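KLLA0B12012p (Kluyveromyces lactis, PDB 6Y3P) is Pby1, a direct partner of the mRNA decapping enzyme Dcp2, here represented by its C-terminal ATP-grasp domain, which probably binds ATP. Local coordinates at residues Y52-Y55 with E56-D59; H91-V94 with V95-E99; F391-V394 with L395-K398. All coordinates share one frame; numbering follows the deposited sequence.

Contact 1. Residues Y52-Y55 with E56-D59; sequences YGDY and EQLD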
# COMPACT_ATOMS: atom_id res chain seq x y z
N TYR A 52 -14.67 -9.59 12.28
CA TYR A 52 -13.36 -9.03 12.13
C TYR A 52 -12.43 -10.22 12.41
O TYR A 52 -12.42 -10.76 13.52
CB TYR A 52 -13.09 -7.85 13.08
CG TYR A 52 -11.88 -7.03 12.67
CD1 TYR A 52 -10.60 -7.55 12.77
CD2 TYR A 52 -12.02 -5.77 12.11
CE1 TYR A 52 -9.48 -6.84 12.34
CE2 TYR A 52 -10.91 -5.02 11.71
CZ TYR A 52 -9.64 -5.57 11.81
OH TYR A 52 -8.51 -4.88 11.41
N GLY A 53 -11.75 -10.67 11.36
CA GLY A 53 -10.82 -11.78 11.43
C GLY A 53 -9.58 -11.59 10.57
O GLY A 53 -9.44 -10.59 9.88
N ASP A 54 -8.66 -12.57 10.61
CA ASP A 54 -7.48 -12.65 9.75
C ASP A 54 -8.04 -13.12 8.42
O ASP A 54 -9.14 -13.67 8.41
CB ASP A 54 -6.44 -13.63 10.31
CG ASP A 54 -5.74 -13.12 11.56
OD1 ASP A 54 -5.29 -11.95 11.56
OD2 ASP A 54 -5.66 -13.89 12.54
N TYR A 55 -7.34 -12.84 7.29
CA TYR A 55 -7.85 -13.15 5.95
C TYR A 55 -8.40 -14.55 5.80
O TYR A 55 -9.52 -14.70 5.31
CB TYR A 55 -6.83 -12.84 4.84
CG TYR A 55 -7.45 -12.99 3.47
CD1 TYR A 55 -8.50 -12.16 3.07
CD2 TYR A 55 -7.04 -13.99 2.60
CE1 TYR A 55 -9.10 -12.31 1.81
CE2 TYR A 55 -7.63 -14.16 1.35
CZ TYR A 55 -8.66 -13.31 0.95
OH TYR A 55 -9.24 -13.45 -0.29
N GLU A 56 -7.64 -15.56 6.26
CA GLU A 56 -8.01 -16.96 6.19
C GLU A 56 -9.20 -17.36 7.06
O GLU A 56 -9.84 -18.36 6.74
CB GLU A 56 -6.79 -17.88 6.47
CG GLU A 56 -5.74 -17.95 5.36
CD GLU A 56 -6.18 -17.87 3.90
OE1 GLU A 56 -5.62 -17.03 3.16
OE2 GLU A 56 -7.08 -18.64 3.49
N GLN A 57 -9.51 -16.59 8.15
CA GLN A 57 -10.66 -16.95 9.02
C GLN A 57 -12.00 -16.47 8.41
O GLN A 57 -13.07 -16.94 8.80
CB GLN A 57 -10.51 -16.39 10.45
CG GLN A 57 -9.24 -16.79 11.21
CD GLN A 57 -8.89 -15.84 12.33
OE1 GLN A 57 -9.27 -14.66 12.35
NE2 GLN A 57 -8.10 -16.31 13.26
N LEU A 58 -11.93 -15.51 7.48
CA LEU A 58 -13.17 -14.98 6.89
C LEU A 58 -13.81 -15.94 5.88
O LEU A 58 -13.12 -16.79 5.31
CB LEU A 58 -12.96 -13.58 6.30
CG LEU A 58 -12.36 -12.53 7.23
CD1 LEU A 58 -12.07 -11.27 6.46
CD2 LEU A 58 -13.26 -12.22 8.41
N ASP A 59 -15.14 -15.83 5.70
CA ASP A 59 -15.89 -16.68 4.79
C ASP A 59 -16.34 -15.87 3.58
O ASP A 59 -17.38 -15.20 3.62
CB ASP A 59 -17.07 -17.36 5.49
CG ASP A 59 -17.69 -18.52 4.71
OD1 ASP A 59 -17.27 -18.75 3.54
OD2 ASP A 59 -18.56 -19.21 5.27

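Contact 2. Residues H91-V94 with V95-E99; sequences HSYV and VKNRE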
# COMPACT_ATOMS: atom_id res chain seq x y z
N HIS A 91 -1.73 2.45 -15.38
CA HIS A 91 -1.43 2.69 -16.80
C HIS A 91 -2.67 2.86 -17.64
O HIS A 91 -2.73 3.81 -18.44
CB HIS A 91 -0.56 1.59 -17.41
CG HIS A 91 0.76 1.38 -16.74
ND1 HIS A 91 1.42 2.41 -16.10
CD2 HIS A 91 1.51 0.25 -16.65
CE1 HIS A 91 2.53 1.88 -15.61
NE2 HIS A 91 2.64 0.58 -15.92
N SER A 92 -3.67 1.96 -17.47
CA SER A 92 -4.88 2.03 -18.28
C SER A 92 -5.78 3.20 -17.93
O SER A 92 -6.53 3.67 -18.78
CB SER A 92 -5.66 0.71 -18.24
OG SER A 92 -5.96 0.32 -16.92
N TYR A 93 -5.68 3.71 -16.70
CA TYR A 93 -6.47 4.85 -16.25
C TYR A 93 -5.88 6.21 -16.70
O TYR A 93 -6.64 7.10 -17.04
CB TYR A 93 -6.60 4.79 -14.74
CG TYR A 93 -7.25 5.99 -14.09
CD1 TYR A 93 -8.63 6.16 -14.12
CD2 TYR A 93 -6.49 6.91 -13.37
CE1 TYR A 93 -9.24 7.23 -13.46
CE2 TYR A 93 -7.09 7.98 -12.72
CZ TYR A 93 -8.46 8.14 -12.76
OH TYR A 93 -9.04 9.19 -12.10
N VAL A 94 -4.54 6.38 -16.62
CA VAL A 94 -3.86 7.64 -16.96
C VAL A 94 -3.94 7.95 -18.47
O VAL A 94 -3.81 9.13 -18.85
CB VAL A 94 -2.40 7.75 -16.42
CG1 VAL A 94 -2.38 7.89 -14.89
CG2 VAL A 94 -1.52 6.60 -16.89
N VAL A 95 -4.18 6.91 -19.30
CA VAL A 95 -4.34 7.03 -20.75
C VAL A 95 -5.45 8.06 -21.05
O VAL A 95 -5.20 9.02 -21.78
CB VAL A 95 -4.59 5.63 -21.41
CG1 VAL A 95 -5.29 5.73 -22.77
CG2 VAL A 95 -3.29 4.85 -21.54
N LYS A 96 -6.62 7.91 -20.40
CA LYS A 96 -7.74 8.83 -20.56
C LYS A 96 -7.82 9.88 -19.43
O LYS A 96 -8.82 10.59 -19.34
CB LYS A 96 -9.06 8.05 -20.67
CG LYS A 96 -9.91 8.46 -21.87
CD LYS A 96 -9.53 7.72 -23.15
CE LYS A 96 -10.05 8.40 -24.38
NZ LYS A 96 -9.56 7.73 -25.60
N ASN A 97 -6.77 9.96 -18.58
CA ASN A 97 -6.71 10.90 -17.45
C ASN A 97 -5.30 11.46 -17.30
O ASN A 97 -4.56 11.09 -16.39
CB ASN A 97 -7.21 10.25 -16.13
CG ASN A 97 -8.66 9.85 -16.17
OD1 ASN A 97 -9.55 10.64 -15.87
ND2 ASN A 97 -8.93 8.61 -16.56
N ARG A 98 -4.95 12.34 -18.26
CA ARG A 98 -3.67 13.04 -18.41
C ARG A 98 -3.35 13.93 -17.21
O ARG A 98 -2.18 14.02 -16.83
CB ARG A 98 -3.70 13.92 -19.71
CG ARG A 98 -2.68 13.54 -20.80
CD ARG A 98 -2.13 14.75 -21.58
NE ARG A 98 -0.68 14.64 -21.85
CZ ARG A 98 0.28 14.99 -20.99
NH1 ARG A 98 -0.02 15.44 -19.79
NH2 ARG A 98 1.56 14.85 -21.33
N GLU A 99 -4.36 14.62 -16.64
CA GLU A 99 -4.14 15.58 -15.54
C GLU A 99 -3.97 14.94 -14.15
O GLU A 99 -3.50 15.62 -13.24
CB GLU A 99 -5.20 16.70 -15.50
CG GLU A 99 -6.66 16.28 -15.56
CD GLU A 99 -7.61 17.42 -15.89
OE1 GLU A 99 -7.38 18.11 -16.92
OE2 GLU A 99 -8.58 17.64 -15.13

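Contact 3. Residues F391-V394 with L395-K398; sequences FVEV and LKLK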
# COMPACT_ATOMS: atom_id res chain seq x y z
N PHE A 391 -9.64 11.00 10.30
CA PHE A 391 -10.18 9.95 9.42
C PHE A 391 -10.95 10.69 8.34
O PHE A 391 -12.12 11.03 8.51
CB PHE A 391 -11.10 9.02 10.21
CG PHE A 391 -11.27 7.63 9.65
CD1 PHE A 391 -10.19 6.75 9.58
CD2 PHE A 391 -12.53 7.15 9.31
CE1 PHE A 391 -10.36 5.44 9.13
CE2 PHE A 391 -12.71 5.83 8.88
CZ PHE A 391 -11.62 4.99 8.78
N VAL A 392 -10.27 10.99 7.24
CA VAL A 392 -10.81 11.84 6.18
C VAL A 392 -11.37 11.07 4.98
O VAL A 392 -10.67 10.26 4.37
CB VAL A 392 -9.69 12.84 5.77
CG1 VAL A 392 -10.17 13.84 4.72
CG2 VAL A 392 -9.11 13.55 6.99
N GLU A 393 -12.62 11.37 4.61
CA GLU A 393 -13.27 10.79 3.45
C GLU A 393 -12.73 11.48 2.20
O GLU A 393 -12.99 12.67 2.00
CB GLU A 393 -14.77 10.93 3.52
CG GLU A 393 -15.46 9.97 2.58
CD GLU A 393 -16.90 10.36 2.33
OE1 GLU A 393 -17.14 11.12 1.36
OE2 GLU A 393 -17.76 10.00 3.15
N VAL A 394 -11.97 10.72 1.36
CA VAL A 394 -11.29 11.24 0.17
C VAL A 394 -12.01 10.87 -1.13
O VAL A 394 -11.73 11.45 -2.18
CB VAL A 394 -9.79 10.84 0.14
CG1 VAL A 394 -9.07 11.37 1.37
CG2 VAL A 394 -9.60 9.33 0.01
N LEU A 395 -12.91 9.89 -1.07
CA LEU A 395 -13.72 9.46 -2.21
C LEU A 395 -14.98 8.84 -1.72
O LEU A 395 -14.95 8.10 -0.73
CB LEU A 395 -12.97 8.46 -3.12
CG LEU A 395 -13.67 8.07 -4.43
CD1 LEU A 395 -13.66 9.23 -5.46
CD2 LEU A 395 -13.08 6.79 -5.03
N LYS A 396 -16.08 9.12 -2.43
CA LYS A 396 -17.37 8.51 -2.18
C LYS A 396 -18.01 8.21 -3.52
O LYS A 396 -18.19 9.12 -4.33
CB LYS A 396 -18.27 9.42 -1.34
CG LYS A 396 -19.51 8.71 -0.77
CD LYS A 396 -20.77 9.61 -0.77
CE LYS A 396 -20.80 10.72 0.25
NZ LYS A 396 -20.88 10.22 1.65
N LEU A 397 -18.32 6.93 -3.77
CA LEU A 397 -19.04 6.51 -4.97
C LEU A 397 -20.41 6.00 -4.58
O LEU A 397 -20.54 5.26 -3.60
CB LEU A 397 -18.29 5.40 -5.73
CG LEU A 397 -16.88 5.72 -6.25
CD1 LEU A 397 -16.22 4.47 -6.77
CD2 LEU A 397 -16.91 6.78 -7.35
N LYS A 398 -21.45 6.39 -5.36
CA LYS A 398 -22.82 5.94 -5.15
C LYS A 398 -23.09 4.73 -6.04
O LYS A 398 -23.42 4.92 -7.22
CB LYS A 398 -23.85 7.07 -5.42
CG LYS A 398 -24.01 8.04 -4.26
CD LYS A 398 -24.31 9.46 -4.74
CE LYS A 398 -23.99 10.50 -3.69
NZ LYS A 398 -22.53 10.72 -3.52

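Contact 1. Residues Y52-Y55 with E56-D59
Asp54 and Gln57 are joined twice, once through a side chain and once through the main chain. The side-chain bond runs from Asp54 N to Gln57 OE1 at 2.8 Å and is nearly straight, 171° at the hydrogen, although the donor stands well above the amide carbonyl plane. Gln57 reaches it with CG beside its own backbone N (chi1 -57°) and an extended chain that runs back along the loop; OE1 also takes a hydrogen bond from the Thr13 hydroxyl, so two donors grip one oxygen and fix the amide. The main-chain bond, Gln57 N to Asp54 O at 3.0 Å, closes the turn, and Leu58 N adds a weak one to Tyr55 O at 3.3 Å. Beyond these bonds the packing is close: Gln57 OE1 lies 3.4 Å from Gly53 CA, where a side chain would intrude. Leu58 CD2 comes to 3.7 Å from Gly53 N, and its side chain also rests on Tyr69 and Ala71 of strand 69-71. Glu56 OE1 sits at the edge of the Tyr55 ring, which makes a cation-pi contact with Arg77. The backbone torsions of Tyr55, Glu56 and Gln57 identify two overlapping type I beta turns, linking strand 48-52 of the parallel sheet to helix 60-65.

Contact 2. Residues H91-V94 with V95-E99
The side-chain amide of Asn97 lies almost flat over one face of the Tyr93 ring, the two planes being only 18° apart. It is offset toward the rim: ND2 stands above the CD1-CE1 side, with Asn97 ND2 3.4 Å from Tyr93 CE1. Asn97 CB also comes over this face, 4.2 Å from the ring centroid, a CH-pi contact. Tyr93 presents the ring by placing CG anti to its backbone N (chi1 173°), beside its own carbonyl carbon, and Asn97 uses that same carbonyl: ND2 donates to Tyr93 O at 2.8 Å, with 168° at the hydrogen and the acceptor in the amide plane. One amide thus both stacks and bonds on the same residue. This is the C-terminal turn of helix 83-95, where the Asn97 side chain serves a carbonyl that Asn97 N, 3.3 Å from Tyr93 O, approaches at too poor an angle to bond. The backbone N turns instead to Val94 O in a weak bond of 3.1 Å. Earlier in the turn Val95 CG2 packs 3.3 Å from His91 O. The far end of the Tyr93 ring is held by Glu306, whose OE1 hydrogen-bonds to the phenol OH, while Lys309 and Ala310 of helix 290-313 touch the same side chain.

Contact 3. Residues F391-V394 with L395-K398
Glu393 and Lys396 meet over one face of strand 391-396, their side chains crossing at a slant. Glu393 OE2 and Lys396 NZ form a salt bridge at 3.5 Å, a weak bond by its length. The other carboxylate oxygen faces the aliphatic part of the lysine: Glu393 OE1 lies 3.4 Å from Lys396 CB and 3.8 Å from Lys396 CE. Glu393 is extended, whereas Lys396 bends at chi2, chi3 and chi4, the last at -67°, which brings its ammonium round to the acid. Positioning comes from outside the pair, since OE2 also accepts a hydrogen bond from Gln228 NE2, its stronger partner. With an alanine in place of Glu393, the Lys396 ammonium is likely to lose its mate and its curled chain to swing more freely, and the Gln228 amide would probably be short of this acceptor. Residues three apart would face opposite ways on a regular strand; here a classic beta bulge changes the alternation. Val394 and Leu395 both make backbone hydrogen bonds with Val229 of the antiparallel neighbour, and the psi of Val394, -16°, is helical rather than extended. Both these side chains consequently turn to helix 290-313, Val394 touching His301 and Leu395 touching Ser305 and Phe308. The bulge brings Glu393 and Lys396 to the same side of the strand, where they form a long ion pair whose contribution is probably modest, with the Gln228 bond the tighter hold on the acid.

In the fold
Contacts 2 and 3 are linked through helix 290-313: Tyr93 of contact 2 and Leu395 of contact 3 both touch Lys309, although the contacts themselves stay about 8 Å apart at their nearest atoms and 21 Å between centres. Contact 1 lies further off, its centre 25 Å from that of contact 3 and 35 Å from that of contact 2. It belongs to the four-stranded parallel sheet, while 391-396 pairs with strand 228-239 in the six-stranded antiparallel sheet. None of the three includes a nucleotide or metal; contact 1, whose Tyr55 ring meets Phe349, is probably nearest the presumed ATP site, since strand 341-347 ends in a Glu-Val-Asn sequence like the metal-binding motif of tubulin-tyrosine ligases.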